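Local coordinates for protein 1,3,6,8-tetrahydroxynaphthalene synthase (Streptomyces coelicolor, PDB 1U0M) that builds 1,3,6,8-tetrahydroxynaphthalene from five malonyl-CoA units, as a homodimeric bacterial type III polyketide synthase that serves melanin and naphthoquinone biosynthesis, at residues 76-87 and 173-181; 224-232 and 340-348. All coordinates share one frame; numbering follows the deposited sequence.

Contact 1: residues 76-87 and 173-181; sequences RNKVYEREAKSR and CEFCSLCYQ
Helix 76-87 runs obliquely antiparallel to strand 173-175, at 137° between their N-to-C directions and 9.9 Å between the segment axes, with Arg-76 opposite Leu-178, Tyr-80 opposite Phe-175 and Ala-84 opposite Cys-173. The layer between them shows how a helix packed on a sheet can combine apolar filling with a polar clasp. Phe-175 is the filler: its CE1 edge points at the helix backbone, 3.6 Å from Ala-84 N, while CB of Glu-83 lies at 3.7 Å from the same CE1. Tyr-80 meets this ring obliquely, CD2 to CD1 of Phe-175 at 3.4 Å, with the planes 71° apart. Tyr-80 holds CG anti to its backbone N (chi1 171°), sending the hydroxyl past Phe-175 to a bond with Ser-113. At the other end Arg-76, bent at chi2, rests CG on Leu-178 CD1 and extends beyond it to Tyr-180. There NH1 and NH2 of Arg-76 both grip Tyr-180 O, at 3.0 and 2.8 Å, with the oxygen in the guanidinium plane, while the Leu-178 carbonyl carbon lies over one guanidinium face. A leucine at Arg-76 would probably leave Tyr-180 O without both donors and let the chain after the 3-10 turn drift from the helix. Beyond its CB, Glu-83 turns its carboxylate away from Phe-175 and joins Arg-82 and Arg-87 in a salt-bridge network. Neighbouring strand 198-206 backs the contact, Ile-200 touching Phe-175, Cys-173 and Arg-87, and helix 122-129 closes on Ala-84 through Leu-122.

Contact 2: residues 224-232 and 340-348; sequences PKTEDWIMY and GFGPGITAE
Ile-345 sets its CG1-CD1 arm across Thr-226 at about a right angle, CG1 lying 3.6 Å from Thr-226 CB. The segment that carries it begins with Gly-Phe-Gly-Pro-Gly, the GFGPG loop of the chalcone synthase family, here the connection between two antiparallel strands of the thiolase fold. In plant relatives this loop shapes the cyclisation pocket; the nearness of Gly-342, about 4 Å from the Cys-146 side chain at nearest atoms, is consistent with a similar role here, Cys-146 being the active-site cysteine by similarity. With CG1 anti to its carbonyl carbon (chi1 -64°), Ile-345 also brings CD1 to 3.9 Å from Trp-229 CB and CG1 to 4.1 Å from Ile-230 CD1, so Thr-226, Trp-229 and Ile-230 all touch the same aliphatic branch. Gly-344 adopts backbone angles at which a CB would be jammed against the preceding carbonyl O, and the peptide that follows, before Ile-345, is cis. Pro-343 packs next to Ile-230, whose carbonyl oxygen receives a CA-H...O contact from the proline, and Met-119 of the second subunit presses on Pro-343. Two waters bridge backbone atoms of the two segments. One accepts from the amides of Gly-344 and Ile-230, with Thr-226 O and Glu-227 O also close by. A second accepts from Thr-226 N and donates to Gly-344 O, which also receives a CA-H...O contact from Glu-227 CA at 3.0 Å. Thr-226 OG1, also bonded to Ile-223 O, provides the direct link: Ile-345 N donates to it over 2.9 Å, the N-H...O angle an almost straight 178°.

Overall arrangement
Both contacts are buried, and both reach the same mixed sheet, but through different elements. Contact 1 lays a long helix on strand 167-175 in the N-terminal family region, whereas contact 2 fits a loop and the start of strand 230-235 against the turn joining strands 337-342 and 346-355 in the C-terminal one. Chemistry follows place: an aromatic and aliphatic layer fixed at one end by a charged side chain in the first, aliphatic contacts with a direct threonine bond and water-bridged backbone atoms in the second. Contact 2 is also more involved with the second subunit. Although their centres lie 23 Å apart, the contacts meet where Cys-179 SG packs 3.7 Å from Tyr-232 OH.

Contact 1: residues 76-87 and 173-181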
loop_
_atom_site.group_PDB
_atom_site.type_symbol
_atom_site.label_atom_id
_atom_site.label_comp_id
_atom_site.label_asym_id
_atom_site.label_seq_id
_atom_site.Cartn_x
_atom_site.Cartn_y
_atom_site.Cartn_z
ATOM N N ARG A 76 -15.056 9.740 -11.316
ATOM C CA ARG A 76 -14.795 10.065 -9.914
ATOM C C ARG A 76 -13.284 9.953 -9.685
ATOM O O ARG A 76 -12.654 10.856 -9.154
ATOM C CB ARG A 76 -15.525 9.062 -8.994
ATOM C CG ARG A 76 -16.375 9.669 -7.869
ATOM C CD ARG A 76 -17.730 10.063 -8.392
ATOM N NE ARG A 76 -18.705 10.540 -7.406
ATOM C CZ ARG A 76 -19.201 9.826 -6.389
ATOM N NH1 ARG A 76 -18.813 8.581 -6.166
ATOM N NH2 ARG A 76 -20.161 10.342 -5.629
ATOM N N ASN A 77 -12.694 8.838 -10.098
ATOM C CA ASN A 77 -11.265 8.650 -9.884
ATOM C C ASN A 77 -10.425 9.667 -10.667
ATOM O O ASN A 77 -9.307 10.003 -10.263
ATOM C CB ASN A 77 -10.859 7.223 -10.244
ATOM C CG ASN A 77 -9.684 6.742 -9.431
ATOM O OD1 ASN A 77 -9.800 6.527 -8.224
ATOM N ND2 ASN A 77 -8.535 6.589 -10.078
ATOM N N LYS A 78 -10.962 10.149 -11.789
ATOM C CA LYS A 78 -10.271 11.166 -12.579
ATOM C C LYS A 78 -10.243 12.426 -11.706
ATOM O O LYS A 78 -9.213 13.083 -11.575
ATOM C CB LYS A 78 -11.023 11.462 -13.883
ATOM C CG LYS A 78 -10.292 11.038 -15.155
ATOM C CD LYS A 78 -10.485 9.566 -15.442
ATOM C CE LYS A 78 -11.756 9.333 -16.231
ATOM N NZ LYS A 78 -11.622 9.747 -17.660
ATOM N N VAL A 79 -11.378 12.758 -11.092
ATOM C CA VAL A 79 -11.417 13.931 -10.222
ATOM C C VAL A 79 -10.394 13.770 -9.098
ATOM O O VAL A 79 -9.726 14.731 -8.713
ATOM C CB VAL A 79 -12.780 14.118 -9.585
ATOM C CG1 VAL A 79 -12.758 15.341 -8.683
ATOM C CG2 VAL A 79 -13.837 14.233 -10.664
ATOM N N TYR A 80 -10.272 12.543 -8.590
ATOM C CA TYR A 80 -9.340 12.249 -7.517
ATOM C C TYR A 80 -7.918 12.641 -7.875
ATOM O O TYR A 80 -7.297 13.387 -7.128
ATOM C CB TYR A 80 -9.424 10.762 -7.119
ATOM C CG TYR A 80 -8.339 10.303 -6.156
ATOM C CD1 TYR A 80 -7.203 9.638 -6.621
ATOM C CD2 TYR A 80 -8.412 10.598 -4.794
ATOM C CE1 TYR A 80 -6.166 9.287 -5.757
ATOM C CE2 TYR A 80 -7.379 10.254 -3.921
ATOM C CZ TYR A 80 -6.257 9.599 -4.410
ATOM O OH TYR A 80 -5.222 9.266 -3.556
ATOM N N GLU A 81 -7.393 12.178 -9.013
ATOM C CA GLU A 81 -6.016 12.535 -9.360
ATOM C C GLU A 81 -5.821 13.995 -9.727
ATOM O O GLU A 81 -4.790 14.576 -9.406
ATOM C CB GLU A 81 -5.438 11.634 -10.469
ATOM C CG GLU A 81 -6.140 11.638 -11.800
ATOM C CD GLU A 81 -5.281 11.024 -12.910
ATOM O OE1 GLU A 81 -5.830 10.699 -13.992
ATOM O OE2 GLU A 81 -4.055 10.877 -12.710
ATOM N N ARG A 82 -6.800 14.601 -10.387
ATOM C CA ARG A 82 -6.673 16.015 -10.737
ATOM C C ARG A 82 -6.581 16.873 -9.477
ATOM O O ARG A 82 -5.710 17.747 -9.372
ATOM C CB ARG A 82 -7.878 16.493 -11.544
ATOM C CG ARG A 82 -7.828 17.990 -11.873
ATOM C CD ARG A 82 -9.191 18.507 -12.338
ATOM N NE ARG A 82 -10.160 18.627 -11.249
ATOM C CZ ARG A 82 -11.462 18.390 -11.378
ATOM N NH1 ARG A 82 -11.947 18.011 -12.553
ATOM N NH2 ARG A 82 -12.284 18.550 -10.340
ATOM N N GLU A 83 -7.486 16.620 -8.525
ATOM C CA GLU A 83 -7.529 17.386 -7.283
ATOM C C GLU A 83 -6.311 17.168 -6.402
ATOM O O GLU A 83 -5.924 18.054 -5.647
ATOM C CB GLU A 83 -8.792 17.054 -6.478
ATOM C CG GLU A 83 -10.117 17.480 -7.121
ATOM C CD GLU A 83 -10.221 18.982 -7.333
ATOM O OE1 GLU A 83 -9.627 19.748 -6.540
ATOM O OE2 GLU A 83 -10.910 19.403 -8.281
ATOM N N ALA A 84 -5.713 15.988 -6.488
ATOM C CA ALA A 84 -4.543 15.685 -5.682
ATOM C C ALA A 84 -3.293 16.328 -6.291
ATOM O O ALA A 84 -2.381 16.752 -5.582
ATOM C CB ALA A 84 -4.362 14.188 -5.588
ATOM N N LYS A 85 -3.249 16.389 -7.613
ATOM C CA LYS A 85 -2.096 16.983 -8.261
ATOM C C LYS A 85 -2.066 18.480 -8.052
ATOM O O LYS A 85 -1.005 19.044 -7.816
ATOM C CB LYS A 85 -2.080 16.633 -9.744
ATOM C CG LYS A 85 -1.552 15.234 -9.972
ATOM C CD LYS A 85 -1.481 14.871 -11.438
ATOM C CE LYS A 85 -0.786 13.533 -11.622
ATOM N NZ LYS A 85 -1.131 12.936 -12.930
ATOM N N SER A 86 -3.230 19.120 -8.102
ATOM C CA SER A 86 -3.300 20.564 -7.892
ATOM C C SER A 86 -3.315 21.002 -6.426
ATOM O O SER A 86 -3.206 22.193 -6.144
ATOM C CB SER A 86 -4.524 21.152 -8.602
ATOM O OG SER A 86 -5.706 20.459 -8.258
ATOM N N ARG A 87 -3.424 20.063 -5.486
ATOM C CA ARG A 87 -3.461 20.450 -4.077
ATOM C C ARG A 87 -2.326 19.920 -3.192
ATOM O O ARG A 87 -1.825 20.631 -2.323
ATOM C CB ARG A 87 -4.799 20.037 -3.450
ATOM C CG ARG A 87 -6.036 20.659 -4.077
ATOM C CD ARG A 87 -7.281 20.145 -3.377
ATOM N NE ARG A 87 -8.518 20.544 -4.037
ATOM C CZ ARG A 87 -9.146 21.692 -3.822
ATOM N NH1 ARG A 87 -8.648 22.568 -2.956
ATOM N NH2 ARG A 87 -10.285 21.954 -4.457
ATOM N N CYS A 173 -3.651 12.012 1.820
ATOM C CA CYS A 173 -4.564 12.675 0.897
ATOM C C CYS A 173 -5.892 11.937 0.927
ATOM O O CYS A 173 -5.976 10.792 0.498
ATOM C CB CYS A 173 -3.980 12.656 -0.519
ATOM S SG CYS A 173 -4.886 13.652 -1.702
ATOM N N GLU A 174 -6.931 12.590 1.429
ATOM C CA GLU A 174 -8.228 11.943 1.529
ATOM C C GLU A 174 -9.400 12.775 1.014
ATOM O O GLU A 174 -9.733 13.827 1.567
ATOM C CB GLU A 174 -8.467 11.526 2.986
ATOM C CG GLU A 174 -7.352 10.649 3.567
ATOM C CD GLU A 174 -7.386 9.207 3.048
ATOM O OE1 GLU A 174 -7.992 8.978 1.976
ATOM O OE2 GLU A 174 -6.806 8.305 3.706
ATOM N N PHE A 175 -10.027 12.285 -0.053
ATOM C CA PHE A 175 -11.180 12.942 -0.663
ATOM C C PHE A 175 -12.366 11.998 -0.462
ATOM O O PHE A 175 -12.883 11.407 -1.427
ATOM C CB PHE A 175 -10.925 13.143 -2.162
ATOM C CG PHE A 175 -9.736 14.017 -2.479
ATOM C CD1 PHE A 175 -8.955 13.760 -3.606
ATOM C CD2 PHE A 175 -9.418 15.115 -1.680
ATOM C CE1 PHE A 175 -7.872 14.583 -3.940
ATOM C CE2 PHE A 175 -8.334 15.950 -2.003
ATOM C CZ PHE A 175 -7.562 15.681 -3.136
ATOM N N CYS A 176 -12.819 11.884 0.785
ATOM C CA CYS A 176 -13.901 10.951 1.116
ATOM C C CYS A 176 -15.192 11.228 0.360
ATOM O O CYS A 176 -15.979 10.324 0.136
ATOM C CB CYS A 176 -14.171 10.935 2.633
ATOM S SG CYS A 176 -12.731 10.496 3.666
ATOM N N SER A 177 -15.405 12.480 -0.023
ATOM C CA SER A 177 -16.595 12.849 -0.759
ATOM C C SER A 177 -16.667 12.106 -2.080
ATOM O O SER A 177 -17.739 11.950 -2.645
ATOM C CB SER A 177 -16.602 14.349 -1.031
ATOM O OG SER A 177 -15.509 14.710 -1.850
ATOM N N LEU A 178 -15.521 11.659 -2.583
ATOM C CA LEU A 178 -15.484 10.935 -3.853
ATOM C C LEU A 178 -15.866 9.468 -3.698
ATOM O O LEU A 178 -15.759 8.684 -4.632
ATOM C CB LEU A 178 -14.102 11.062 -4.499
ATOM C CG LEU A 178 -13.810 12.464 -5.061
ATOM C CD1 LEU A 178 -14.911 12.850 -6.054
ATOM C CD2 LEU A 178 -13.773 13.494 -3.942
ATOM N N CYS A 179 -16.311 9.106 -2.504
ATOM C CA CYS A 179 -16.738 7.749 -2.235
ATOM C C CYS A 179 -18.199 7.770 -1.837
ATOM O O CYS A 179 -18.713 6.805 -1.307
ATOM C CB CYS A 179 -15.878 7.116 -1.138
ATOM S SG CYS A 179 -14.206 6.668 -1.703
ATOM N N TYR A 180 -18.873 8.885 -2.104
ATOM C CA TYR A 180 -20.299 9.005 -1.795
ATOM C C TYR A 180 -21.068 8.110 -2.765
ATOM O O TYR A 180 -20.889 8.219 -3.980
ATOM C CB TYR A 180 -20.765 10.457 -1.956
ATOM C CG TYR A 180 -22.270 10.614 -1.884
ATOM C CD1 TYR A 180 -22.977 10.293 -0.713
ATOM C CD2 TYR A 180 -22.993 11.023 -2.998
ATOM C CE1 TYR A 180 -24.371 10.371 -0.672
ATOM C CE2 TYR A 180 -24.377 11.106 -2.968
ATOM C CZ TYR A 180 -25.061 10.776 -1.807
ATOM O OH TYR A 180 -26.432 10.822 -1.804
ATOM N N GLN A 181 -21.923 7.235 -2.233
ATOM C CA GLN A 181 -22.707 6.308 -3.054
ATOM C C GLN A 181 -24.208 6.456 -2.831
ATOM O O GLN A 181 -24.772 5.851 -1.908
ATOM C CB GLN A 181 -22.323 4.860 -2.745
ATOM C CG GLN A 181 -20.838 4.572 -2.750
ATOM C CD GLN A 181 -20.223 4.490 -4.140
ATOM O OE1 GLN A 181 -19.009 4.407 -4.266
ATOM N NE2 GLN A 181 -21.054 4.492 -5.175
#

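Contact 2: residues 224-232 and 340-348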
loop_
_atom_site.group_PDB
_atom_site.type_symbol
_atom_site.label_atom_id
_atom_site.label_comp_id
_atom_site.label_asym_id
_atom_site.label_seq_id
_atom_site.Cartn_x
_atom_site.Cartn_y
_atom_site.Cartn_z
ATOM N N PRO A 224 -9.024 -9.157 17.217
ATOM C CA PRO A 224 -9.468 -10.438 16.664
ATOM C C PRO A 224 -10.892 -10.434 16.126
ATOM O O PRO A 224 -11.790 -9.814 16.698
ATOM C CB PRO A 224 -9.299 -11.395 17.837
ATOM C CG PRO A 224 -8.089 -10.831 18.533
ATOM C CD PRO A 224 -8.382 -9.346 18.531
ATOM N N LYS A 225 -11.076 -11.146 15.020
ATOM C CA LYS A 225 -12.361 -11.272 14.349
ATOM C C LYS A 225 -13.188 -10.000 14.195
ATOM O O LYS A 225 -14.321 -9.923 14.656
ATOM C CB LYS A 225 -13.200 -12.367 15.017
ATOM C CG LYS A 225 -12.896 -13.758 14.472
ATOM C CD LYS A 225 -13.054 -13.777 12.945
ATOM C CE LYS A 225 -12.523 -15.064 12.323
ATOM N NZ LYS A 225 -12.386 -14.945 10.830
ATOM N N THR A 226 -12.612 -9.008 13.529
ATOM C CA THR A 226 -13.295 -7.747 13.265
ATOM C C THR A 226 -12.891 -7.278 11.861
ATOM O O THR A 226 -13.055 -6.107 11.506
ATOM C CB THR A 226 -12.910 -6.673 14.306
ATOM O OG1 THR A 226 -11.488 -6.623 14.439
ATOM C CG2 THR A 226 -13.523 -6.996 15.661
ATOM N N GLU A 227 -12.376 -8.222 11.071
ATOM C CA GLU A 227 -11.906 -7.954 9.710
ATOM C C GLU A 227 -12.904 -7.195 8.851
ATOM O O GLU A 227 -12.532 -6.237 8.174
ATOM C CB GLU A 227 -11.528 -9.261 8.998
ATOM C CG GLU A 227 -10.471 -10.066 9.711
ATOM C CD GLU A 227 -11.059 -11.139 10.617
ATOM O OE1 GLU A 227 -12.181 -10.948 11.153
ATOM O OE2 GLU A 227 -10.380 -12.172 10.800
ATOM N N ASP A 228 -14.166 -7.618 8.894
ATOM C CA ASP A 228 -15.218 -6.981 8.108
ATOM C C ASP A 228 -15.970 -5.880 8.832
ATOM O O ASP A 228 -17.009 -5.421 8.353
ATOM C CB ASP A 228 -16.232 -8.029 7.608
ATOM C CG ASP A 228 -17.024 -8.679 8.741
ATOM O OD1 ASP A 228 -17.679 -7.959 9.528
ATOM O OD2 ASP A 228 -16.995 -9.924 8.838
ATOM N N TRP A 229 -15.456 -5.437 9.973
ATOM C CA TRP A 229 -16.141 -4.391 10.732
ATOM C C TRP A 229 -15.979 -2.973 10.186
ATOM O O TRP A 229 -16.888 -2.161 10.312
ATOM C CB TRP A 229 -15.731 -4.492 12.197
ATOM C CG TRP A 229 -16.401 -5.673 12.850
ATOM C CD1 TRP A 229 -16.890 -6.789 12.221
ATOM C CD2 TRP A 229 -16.706 -5.833 14.239
ATOM N NE1 TRP A 229 -17.488 -7.626 13.130
ATOM C CE2 TRP A 229 -17.388 -7.066 14.378
ATOM C CE3 TRP A 229 -16.473 -5.057 15.380
ATOM C CZ2 TRP A 229 -17.839 -7.537 15.613
ATOM C CZ3 TRP A 229 -16.926 -5.528 16.609
ATOM C CH2 TRP A 229 -17.599 -6.758 16.713
ATOM N N ILE A 230 -14.832 -2.684 9.571
ATOM C CA ILE A 230 -14.578 -1.378 8.950
ATOM C C ILE A 230 -13.902 -1.728 7.624
ATOM O O ILE A 230 -12.689 -1.927 7.552
ATOM C CB ILE A 230 -13.660 -0.500 9.807
ATOM C CG1 ILE A 230 -14.134 -0.523 11.269
ATOM C CG2 ILE A 230 -13.703 0.931 9.281
ATOM C CD1 ILE A 230 -13.338 0.361 12.215
ATOM N N MET A 231 -14.705 -1.809 6.571
ATOM C CA MET A 231 -14.200 -2.230 5.274
ATOM C C MET A 231 -14.859 -1.592 4.066
ATOM O O MET A 231 -15.839 -0.856 4.162
ATOM C CB MET A 231 -14.408 -3.734 5.138
ATOM C CG MET A 231 -15.899 -4.076 5.022
ATOM S SD MET A 231 -16.254 -5.826 5.051
ATOM C CE MET A 231 -15.782 -6.290 3.344
ATOM N N TYR A 232 -14.319 -1.950 2.912
ATOM C CA TYR A 232 -14.830 -1.483 1.643
ATOM C C TYR A 232 -15.492 -2.624 0.872
ATOM O O TYR A 232 -14.987 -3.733 0.856
ATOM C CB TYR A 232 -13.674 -0.943 0.780
ATOM C CG TYR A 232 -13.411 0.541 0.868
ATOM C CD1 TYR A 232 -12.186 1.064 0.462
ATOM C CD2 TYR A 232 -14.385 1.424 1.320
ATOM C CE1 TYR A 232 -11.933 2.427 0.495
ATOM C CE2 TYR A 232 -14.151 2.795 1.366
ATOM C CZ TYR A 232 -12.918 3.291 0.944
ATOM O OH TYR A 232 -12.673 4.646 0.935
ATOM N N GLY A 340 -3.865 5.541 15.687
ATOM C CA GLY A 340 -4.799 5.572 14.577
ATOM C C GLY A 340 -5.589 4.282 14.558
ATOM O O GLY A 340 -5.042 3.219 14.833
ATOM N N PHE A 341 -6.876 4.366 14.248
ATOM C CA PHE A 341 -7.716 3.174 14.206
ATOM C C PHE A 341 -8.487 3.094 12.894
ATOM O O PHE A 341 -8.978 4.105 12.401
ATOM C CB PHE A 341 -8.704 3.186 15.377
ATOM C CG PHE A 341 -8.047 3.296 16.721
ATOM C CD1 PHE A 341 -8.643 4.035 17.741
ATOM C CD2 PHE A 341 -6.822 2.684 16.968
ATOM C CE1 PHE A 341 -8.023 4.168 18.986
ATOM C CE2 PHE A 341 -6.200 2.813 18.209
ATOM C CZ PHE A 341 -6.801 3.556 19.214
ATOM N N GLY A 342 -8.598 1.888 12.342
ATOM C CA GLY A 342 -9.318 1.700 11.089
ATOM C C GLY A 342 -9.455 0.240 10.688
ATOM O O GLY A 342 -9.530 -0.632 11.550
ATOM N N PRO A 343 -9.501 -0.057 9.376
ATOM C CA PRO A 343 -9.628 -1.410 8.825
ATOM C C PRO A 343 -8.750 -2.465 9.514
ATOM O O PRO A 343 -7.539 -2.288 9.640
ATOM C CB PRO A 343 -9.248 -1.206 7.365
ATOM C CG PRO A 343 -9.849 0.130 7.074
ATOM C CD PRO A 343 -9.462 0.945 8.291
ATOM N N GLY A 344 -9.362 -3.566 9.944
ATOM C CA GLY A 344 -8.606 -4.614 10.608
ATOM C C GLY A 344 -9.436 -5.497 11.530
ATOM O O GLY A 344 -9.623 -6.682 11.247
ATOM N N ILE A 345 -9.930 -4.949 12.641
ATOM C CA ILE A 345 -9.713 -3.559 13.027
ATOM C C ILE A 345 -8.269 -3.368 13.477
ATOM O O ILE A 345 -7.774 -4.105 14.336
ATOM C CB ILE A 345 -10.681 -3.170 14.164
ATOM C CG1 ILE A 345 -12.127 -3.246 13.651
ATOM C CG2 ILE A 345 -10.353 -1.788 14.684
ATOM C CD1 ILE A 345 -13.190 -2.963 14.691
ATOM N N THR A 346 -7.590 -2.388 12.883
ATOM C CA THR A 346 -6.200 -2.113 13.208
ATOM C C THR A 346 -6.008 -0.860 14.042
ATOM O O THR A 346 -6.794 0.082 13.971
ATOM C CB THR A 346 -5.351 -1.963 11.946
ATOM O OG1 THR A 346 -5.439 -3.165 11.173
ATOM C CG2 THR A 346 -3.896 -1.708 12.310
ATOM N N ALA A 347 -4.934 -0.868 14.829
ATOM C CA ALA A 347 -4.590 0.243 15.693
ATOM C C ALA A 347 -3.093 0.503 15.606
ATOM O O ALA A 347 -2.287 -0.335 16.009
ATOM C CB ALA A 347 -4.985 -0.080 17.130
ATOM N N GLU A 348 -2.722 1.649 15.051
ATOM C CA GLU A 348 -1.319 2.000 14.957
ATOM C C GLU A 348 -1.046 2.991 16.082
ATOM O O GLU A 348 -1.363 4.174 15.983
ATOM C CB GLU A 348 -0.999 2.618 13.593
ATOM C CG GLU A 348 -1.083 1.633 12.423
ATOM C CD GLU A 348 -0.030 0.533 12.484
ATOM O OE1 GLU A 348 -0.050 -0.258 13.445
ATOM O OE2 GLU A 348 0.821 0.456 11.571
HETATM O O HOH W 1 -12.019 -4.122 9.985
HETATM O O HOH W 2 -10.179 -8.842 12.783
#